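Local coordinates for PmoF1 (PDB 6P17), which probably binds copper as a periplasmic chaperone of the PCu(A)C family in a methane-oxidising bacterium, at residues Gly8-Glu13 and Leu105-Ala110. Residues are numbered along the deposited sequence; the frame is centred on the assembly and turned at random.
Sequences GKLKVE and LVFEKA
L10 and F107 meet because each sets its CG opposite its own carbonyl carbon, with chi1 at -48° in L10, while their CA-CB bonds point at one another from strands not paired together. The extended second torsion of L10 then carries CD1 over one face of the F107 ring, 3.7 Å from its centroid and 21° off the ring normal. That approach, close to the normal, qualifies as a CH-pi contact; it is displaced from the centre, since the closest ring atom to L10 CD1 is F107 CD1 at 3.5 Å. The same methyl also touches A110 CB at 3.6 Å, so one leucine branch meets both an aromatic face and the alanine beyond the strand end. V12 takes the ring differently: its CG2 reaches F107 CZ at 3.8 Å, close to the ring plane, which makes this an edge contact. On the same strand as F107, L105 meets V12 CG2 tip to tip through CD2, 4.1 Å away. Replacing F107 with an alanine would probably leave the L10 methyl without the face it rests on and V12 without its edge partner, opening a gap between the strands. At the margin, G8 CA lies 4.5 Å from A110 CB.

The axes of the short segments 10-13 and 105-107 stay 11.0 Å apart and run roughly antiparallel at 155°, too wide for direct pairing. Strands 10-18 and 101-107 are instead linked through 111-120, parallel to the first and antiparallel to the second, and the apolar side chains meet inside the curl of the sheet. Strand 27-35 pairs with K11 and E13. D41 accepts hydrogen bonds from the K109 and A110 amides, and V7 of strand 4-7 packs against both F107 and A110.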
loop_
_atom_site.group_PDB
_atom_site.type_symbol
_atom_site.label_atom_id
_atom_site.label_comp_id
_atom_site.label_asym_id
_atom_site.label_seq_id
_atom_site.Cartn_x
_atom_site.Cartn_y
_atom_site.Cartn_z
ATOM N N GLY A 8 -5.145 0.126 -15.324
ATOM C CA GLY A 8 -6.089 1.134 -15.781
ATOM C C GLY A 8 -5.310 2.396 -16.089
ATOM O O GLY A 8 -4.249 2.341 -16.703
ATOM N N LYS A 9 -5.810 3.543 -15.640
ATOM C CA LYS A 9 -5.082 4.799 -15.775
ATOM C C LYS A 9 -4.286 5.135 -14.513
ATOM O O LYS A 9 -3.831 6.273 -14.347
ATOM C CB LYS A 9 -6.040 5.937 -16.137
ATOM C CG LYS A 9 -6.572 5.881 -17.580
ATOM C CD LYS A 9 -5.434 5.838 -18.608
ATOM C CE LYS A 9 -5.825 6.482 -19.941
ATOM N NZ LYS A 9 -6.599 5.584 -20.856
ATOM N N LEU A 10 -4.097 4.159 -13.639
ATOM C CA LEU A 10 -3.352 4.334 -12.409
ATOM C C LEU A 10 -1.958 3.756 -12.573
ATOM O O LEU A 10 -1.734 2.819 -13.344
ATOM C CB LEU A 10 -4.062 3.643 -11.240
ATOM C CG LEU A 10 -5.566 3.901 -11.070
ATOM C CD1 LEU A 10 -6.139 3.095 -9.889
ATOM C CD2 LEU A 10 -5.852 5.387 -10.896
ATOM N N LYS A 11 -1.017 4.303 -11.817
ATOM C CA LYS A 11 0.310 3.726 -11.733
ATOM C C LYS A 11 0.711 3.645 -10.274
ATOM O O LYS A 11 0.687 4.661 -9.571
ATOM C CB LYS A 11 1.335 4.554 -12.506
ATOM C CG LYS A 11 2.764 4.060 -12.313
ATOM C CD LYS A 11 3.771 4.962 -13.013
ATOM C CE LYS A 11 3.635 4.888 -14.516
ATOM N NZ LYS A 11 4.763 5.610 -15.172
ATOM N N VAL A 12 1.098 2.458 -9.828
ATOM C CA VAL A 12 1.665 2.275 -8.497
ATOM C C VAL A 12 3.179 2.313 -8.635
ATOM O O VAL A 12 3.769 1.500 -9.356
ATOM C CB VAL A 12 1.210 0.960 -7.848
ATOM C CG1 VAL A 12 1.838 0.840 -6.430
ATOM C CG2 VAL A 12 -0.349 0.864 -7.847
ATOM N N GLU A 13 3.817 3.245 -7.942
ATOM C CA GLU A 13 5.230 3.522 -8.167
ATOM C C GLU A 13 5.992 3.320 -6.870
ATOM O O GLU A 13 5.624 3.880 -5.834
ATOM C CB GLU A 13 5.417 4.941 -8.702
ATOM C CG GLU A 13 6.795 5.255 -9.212
ATOM C CD GLU A 13 6.823 6.582 -9.944
ATOM O OE1 GLU A 13 6.343 7.578 -9.362
ATOM O OE2 GLU A 13 7.294 6.620 -11.104
ATOM N N LEU A 105 -3.236 -5.157 -4.552
ATOM C CA LEU A 105 -3.946 -3.909 -4.317
ATOM C C LEU A 105 -5.274 -3.952 -5.060
ATOM O O LEU A 105 -5.325 -4.362 -6.225
ATOM C CB LEU A 105 -3.124 -2.708 -4.779
ATOM C CG LEU A 105 -2.195 -2.099 -3.720
ATOM C CD1 LEU A 105 -1.353 -3.156 -3.000
ATOM C CD2 LEU A 105 -1.316 -0.989 -4.306
ATOM N N VAL A 106 -6.348 -3.549 -4.383
ATOM C CA VAL A 106 -7.687 -3.559 -4.967
ATOM C C VAL A 106 -8.150 -2.114 -5.089
ATOM O O VAL A 106 -8.323 -1.428 -4.074
ATOM C CB VAL A 106 -8.690 -4.372 -4.124
ATOM C CG1 VAL A 106 -10.021 -4.509 -4.868
ATOM C CG2 VAL A 106 -8.136 -5.734 -3.732
ATOM N N PHE A 107 -8.404 -1.671 -6.320
ATOM C CA PHE A 107 -8.951 -0.349 -6.590
ATOM C C PHE A 107 -10.431 -0.445 -6.952
ATOM O O PHE A 107 -10.857 -1.393 -7.615
ATOM C CB PHE A 107 -8.170 0.327 -7.722
ATOM C CG PHE A 107 -6.721 0.536 -7.401
ATOM C CD1 PHE A 107 -6.308 1.648 -6.675
ATOM C CD2 PHE A 107 -5.773 -0.381 -7.809
ATOM C CE1 PHE A 107 -4.969 1.847 -6.372
ATOM C CE2 PHE A 107 -4.435 -0.185 -7.520
ATOM C CZ PHE A 107 -4.028 0.932 -6.798
ATOM N N GLU A 108 -11.203 0.562 -6.520
ATOM C CA GLU A 108 -12.652 0.551 -6.712
ATOM C C GLU A 108 -13.036 0.391 -8.181
ATOM O O GLU A 108 -13.980 -0.341 -8.500
ATOM C CB GLU A 108 -13.276 1.830 -6.144
ATOM C CG GLU A 108 -14.813 1.887 -6.258
ATOM C CD GLU A 108 -15.402 3.217 -5.782
ATOM O OE1 GLU A 108 -14.763 4.269 -6.001
ATOM O OE2 GLU A 108 -16.503 3.213 -5.187
ATOM N N LYS A 109 -12.337 1.075 -9.084
ATOM C CA LYS A 109 -12.670 1.043 -10.506
ATOM C C LYS A 109 -11.642 0.320 -11.364
ATOM O O LYS A 109 -12.023 -0.461 -12.242
ATOM C CB LYS A 109 -12.861 2.468 -11.036
ATOM C CG LYS A 109 -14.083 3.161 -10.446
ATOM C CD LYS A 109 -14.204 4.599 -10.928
ATOM C CE LYS A 109 -15.330 5.347 -10.207
ATOM N NZ LYS A 109 -16.633 4.633 -10.303
ATOM N N ALA A 110 -10.348 0.540 -11.121
ATOM C CA ALA A 110 -9.309 -0.074 -11.935
ATOM C C ALA A 110 -9.101 -1.554 -11.642
ATOM O O ALA A 110 -8.404 -2.220 -12.410
ATOM C CB ALA A 110 -7.978 0.656 -11.754
#